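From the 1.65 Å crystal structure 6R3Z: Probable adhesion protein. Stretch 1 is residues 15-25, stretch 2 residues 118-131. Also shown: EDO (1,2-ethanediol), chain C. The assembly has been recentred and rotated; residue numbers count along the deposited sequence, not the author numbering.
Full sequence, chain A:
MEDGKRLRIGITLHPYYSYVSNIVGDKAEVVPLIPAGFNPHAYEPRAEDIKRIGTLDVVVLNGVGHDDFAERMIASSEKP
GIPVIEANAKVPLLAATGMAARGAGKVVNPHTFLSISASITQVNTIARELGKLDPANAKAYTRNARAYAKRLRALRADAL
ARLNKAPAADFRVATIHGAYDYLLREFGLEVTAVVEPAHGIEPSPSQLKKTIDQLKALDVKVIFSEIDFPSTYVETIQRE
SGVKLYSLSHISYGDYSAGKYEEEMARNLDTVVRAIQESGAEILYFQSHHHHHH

Stretch 1 15-25: PYYSYVSNIVG
Stretch 2 118-131: ASITQVNTIARELG

Two helices far apart in sequence pack by knobs-into-holes interlocking, with an aliphatic cluster at one end and tyrosine hydroxyl hydrogen bonds at the other. Residues 15-24 and 118-131 are helical, with regular i to i+4 backbone hydrogen bonds; their N-to-C directions differ by 52° (signed crossing -52°), and the axes approach to 9.9 Å. The register pairs Tyr19 with Val123 (CA to CA 5.9 Å) and Ile23 with Ala127 (CA to CA 6.2 Å).

Tyr19 (chi1 -59°, chi2 -15°) points toward the partner helix and sits among Ser119, Gln122, Val123 and Ile126. Its CG lies 3.6 Å from Val123 CG2, while its OH donates to Ser119 OG at 2.6 Å, so the long aromatic side chain combines apolar packing with a buried polar anchor. Tyr16 (m, chi2 -84°) starts sideways, yet its OH reaches Gln122 OE1, donating at 2.7 Å; Gln122 adopts m, t, chi3 83°.

One turn on, Ile23 (m, t) fills the next hole: its CG2 is 3.8 Å from Ala127 CB, whose small methyl permits close approach, and its CD1 is 3.7 Å from Ile126 CG2. Ile126 (m, t) reciprocates, entering between Tyr16, Tyr19, Val20 and Ile23. Leu130 (m, t) extends the apolar seam, its CD1 3.8 Å from Val24 CG1. Gly25 then leaves helical geometry at phi 59°, a positive value that favours glycine.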

# COMPACT_ATOMS: atom_id res chain seq x y z
N PRO A 15 4.92 4.04 0.19
CA PRO A 15 4.14 4.65 -0.91
C PRO A 15 3.96 6.15 -0.71
O PRO A 15 4.05 6.87 -1.70
CB PRO A 15 2.81 3.89 -0.87
CG PRO A 15 3.19 2.55 -0.32
CD PRO A 15 4.16 2.92 0.79
N TYR A 16 3.76 6.60 0.56
CA TYR A 16 3.58 8.04 0.84
C TYR A 16 4.85 8.83 0.60
O TYR A 16 4.76 9.95 0.11
CB TYR A 16 2.96 8.28 2.22
CG TYR A 16 1.58 7.66 2.30
CD1 TYR A 16 0.46 8.33 1.83
CD2 TYR A 16 1.42 6.34 2.73
CE1 TYR A 16 -0.81 7.72 1.81
CE2 TYR A 16 0.17 5.71 2.70
CZ TYR A 16 -0.94 6.40 2.24
OH TYR A 16 -2.17 5.77 2.21
N TYR A 17 6.03 8.22 0.85
CA TYR A 17 7.30 8.87 0.52
C TYR A 17 7.31 9.11 -1.02
O TYR A 17 7.63 10.22 -1.48
CB TYR A 17 8.52 7.99 0.90
CG TYR A 17 9.82 8.71 0.64
CD1 TYR A 17 10.42 8.69 -0.63
CD2 TYR A 17 10.42 9.50 1.63
CE1 TYR A 17 11.59 9.39 -0.89
CE2 TYR A 17 11.59 10.22 1.37
CZ TYR A 17 12.17 10.17 0.11
OH TYR A 17 13.33 10.84 -0.16
N SER A 18 6.93 8.09 -1.80
CA SER A 18 6.87 8.21 -3.27
C SER A 18 5.89 9.29 -3.73
O SER A 18 6.25 10.14 -4.56
CB SER A 18 6.55 6.86 -3.92
OG SER A 18 7.66 5.97 -3.84
N TYR A 19 4.68 9.32 -3.13
CA TYR A 19 3.68 10.33 -3.50
C TYR A 19 4.23 11.73 -3.22
O TYR A 19 4.26 12.55 -4.12
CB TYR A 19 2.38 10.19 -2.70
CG TYR A 19 1.59 8.90 -2.77
CD1 TYR A 19 1.84 7.96 -3.77
CD2 TYR A 19 0.60 8.62 -1.83
CE1 TYR A 19 1.11 6.76 -3.83
CE2 TYR A 19 -0.10 7.42 -1.86
CZ TYR A 19 0.13 6.50 -2.87
OH TYR A 19 -0.60 5.34 -2.84
N VAL A 20 4.65 12.00 -1.95
CA VAL A 20 5.08 13.35 -1.56
C VAL A 20 6.32 13.82 -2.36
O VAL A 20 6.31 14.94 -2.88
CB VAL A 20 5.25 13.46 -0.02
CG1 VAL A 20 5.81 14.82 0.39
CG2 VAL A 20 3.90 13.20 0.69
N SER A 21 7.34 12.95 -2.53
CA SER A 21 8.55 13.30 -3.31
C SER A 21 8.18 13.72 -4.75
O SER A 21 8.70 14.71 -5.26
CB SER A 21 9.53 12.12 -3.35
OG SER A 21 9.97 11.83 -2.04
N ASN A 22 7.27 12.97 -5.39
CA ASN A 22 6.84 13.30 -6.76
C ASN A 22 6.04 14.60 -6.82
O ASN A 22 6.17 15.35 -7.79
CB ASN A 22 6.13 12.14 -7.41
CG ASN A 22 7.13 11.19 -8.02
OD1 ASN A 22 7.63 11.43 -9.12
ND2 ASN A 22 7.46 10.11 -7.30
N ILE A 23 5.25 14.88 -5.77
CA ILE A 23 4.47 16.11 -5.68
C ILE A 23 5.40 17.35 -5.47
O ILE A 23 5.21 18.35 -6.13
CB ILE A 23 3.39 16.04 -4.57
CG1 ILE A 23 2.30 14.97 -4.90
CG2 ILE A 23 2.75 17.42 -4.33
CD1 ILE A 23 1.49 14.53 -3.69
N VAL A 24 6.30 17.30 -4.48
CA VAL A 24 7.11 18.47 -4.11
C VAL A 24 8.41 18.66 -4.88
O VAL A 24 8.91 19.78 -4.96
CB VAL A 24 7.40 18.49 -2.57
CG1 VAL A 24 6.10 18.38 -1.77
CG2 VAL A 24 8.39 17.40 -2.16
N GLY A 25 8.99 17.56 -5.37
CA GLY A 25 10.29 17.61 -6.03
C GLY A 25 11.33 18.18 -5.07
O GLY A 25 11.36 17.83 -3.89
N ALA A 118 -6.99 4.81 -6.34
CA ALA A 118 -6.96 5.41 -5.00
C ALA A 118 -5.63 6.20 -4.80
O ALA A 118 -5.65 7.23 -4.13
CB ALA A 118 -7.12 4.35 -3.91
N SER A 119 -4.49 5.74 -5.37
CA SER A 119 -3.20 6.46 -5.27
C SER A 119 -3.33 7.84 -5.94
O SER A 119 -2.89 8.83 -5.38
CB SER A 119 -2.07 5.68 -5.94
OG SER A 119 -1.69 4.61 -5.10
N ILE A 120 -3.98 7.90 -7.13
CA ILE A 120 -4.18 9.16 -7.84
C ILE A 120 -4.99 10.13 -6.94
O ILE A 120 -4.61 11.30 -6.79
CB ILE A 120 -4.82 8.92 -9.22
CG1 ILE A 120 -3.80 8.19 -10.16
CG2 ILE A 120 -5.34 10.24 -9.84
CD1 ILE A 120 -4.37 7.57 -11.45
N THR A 121 -6.08 9.63 -6.32
CA THR A 121 -6.94 10.42 -5.44
C THR A 121 -6.13 10.95 -4.23
O THR A 121 -6.22 12.13 -3.90
CB THR A 121 -8.23 9.65 -5.05
OG1 THR A 121 -8.98 9.31 -6.25
CG2 THR A 121 -9.12 10.45 -4.10
N GLN A 122 -5.32 10.09 -3.62
CA GLN A 122 -4.47 10.48 -2.47
C GLN A 122 -3.44 11.52 -2.89
O GLN A 122 -3.26 12.52 -2.19
CB GLN A 122 -3.80 9.25 -1.85
CG GLN A 122 -4.82 8.33 -1.20
CD GLN A 122 -4.17 7.11 -0.62
OE1 GLN A 122 -3.66 7.16 0.50
NE2 GLN A 122 -4.19 6.01 -1.35
N VAL A 123 -2.79 11.31 -4.05
CA VAL A 123 -1.78 12.23 -4.59
C VAL A 123 -2.41 13.63 -4.78
O VAL A 123 -1.83 14.63 -4.34
CB VAL A 123 -1.13 11.67 -5.88
CG1 VAL A 123 -0.44 12.76 -6.70
CG2 VAL A 123 -0.13 10.56 -5.52
N ASN A 124 -3.62 13.68 -5.39
CA ASN A 124 -4.31 14.95 -5.63
C ASN A 124 -4.70 15.65 -4.32
O ASN A 124 -4.52 16.86 -4.21
CB ASN A 124 -5.50 14.76 -6.57
CG ASN A 124 -5.07 14.42 -7.98
OD1 ASN A 124 -4.00 14.84 -8.46
ND2 ASN A 124 -5.90 13.69 -8.70
N THR A 125 -5.14 14.87 -3.32
CA THR A 125 -5.51 15.41 -2.00
C THR A 125 -4.28 15.99 -1.30
O THR A 125 -4.32 17.12 -0.79
CB THR A 125 -6.23 14.34 -1.17
OG1 THR A 125 -7.49 14.08 -1.80
CG2 THR A 125 -6.48 14.79 0.27
N ILE A 126 -3.16 15.21 -1.30
CA ILE A 126 -1.92 15.66 -0.68
C ILE A 126 -1.44 16.98 -1.33
O ILE A 126 -1.15 17.94 -0.61
CB ILE A 126 -0.83 14.54 -0.70
CG1 ILE A 126 -1.28 13.33 0.17
CG2 ILE A 126 0.51 15.07 -0.19
CD1 ILE A 126 -0.60 11.98 -0.18
N ALA A 127 -1.40 17.05 -2.68
CA ALA A 127 -0.94 18.24 -3.41
C ALA A 127 -1.79 19.48 -3.07
O ALA A 127 -1.23 20.56 -2.89
CB ALA A 127 -0.96 17.99 -4.91
N ARG A 128 -3.12 19.31 -2.99
CA ARG A 128 -4.04 20.41 -2.68
C ARG A 128 -3.75 20.93 -1.26
O ARG A 128 -3.65 22.15 -1.06
CB ARG A 128 -5.49 19.92 -2.76
CG ARG A 128 -6.52 21.00 -2.36
CD ARG A 128 -7.94 20.57 -2.61
NE ARG A 128 -8.20 20.48 -4.05
CZ ARG A 128 -9.41 20.39 -4.59
NH1 ARG A 128 -10.49 20.42 -3.82
NH2 ARG A 128 -9.55 20.31 -5.91
N GLU A 129 -3.61 20.01 -0.30
CA GLU A 129 -3.37 20.36 1.11
C GLU A 129 -1.99 20.98 1.34
O GLU A 129 -1.88 21.96 2.08
CB GLU A 129 -3.64 19.17 2.04
CG GLU A 129 -5.11 18.79 2.12
CD GLU A 129 -6.03 19.96 2.43
OE1 GLU A 129 -5.84 20.62 3.47
OE2 GLU A 129 -6.93 20.24 1.61
N LEU A 130 -0.94 20.45 0.67
CA LEU A 130 0.40 21.01 0.77
C LEU A 130 0.40 22.43 0.18
O LEU A 130 1.03 23.33 0.75
CB LEU A 130 1.45 20.14 0.07
CG LEU A 130 1.81 18.85 0.78
CD1 LEU A 130 2.70 17.98 -0.11
CD2 LEU A 130 2.50 19.12 2.15
N GLY A 131 -0.33 22.62 -0.92
CA GLY A 131 -0.48 23.92 -1.56
C GLY A 131 -1.08 24.98 -0.65
O GLY A 131 -0.69 26.15 -0.71
C1 EDO C . -3.82 20.28 7.60
O1 EDO C . -3.02 21.00 6.68
C2 EDO C . -5.18 19.90 6.95
O2 EDO C . -4.98 19.13 5.76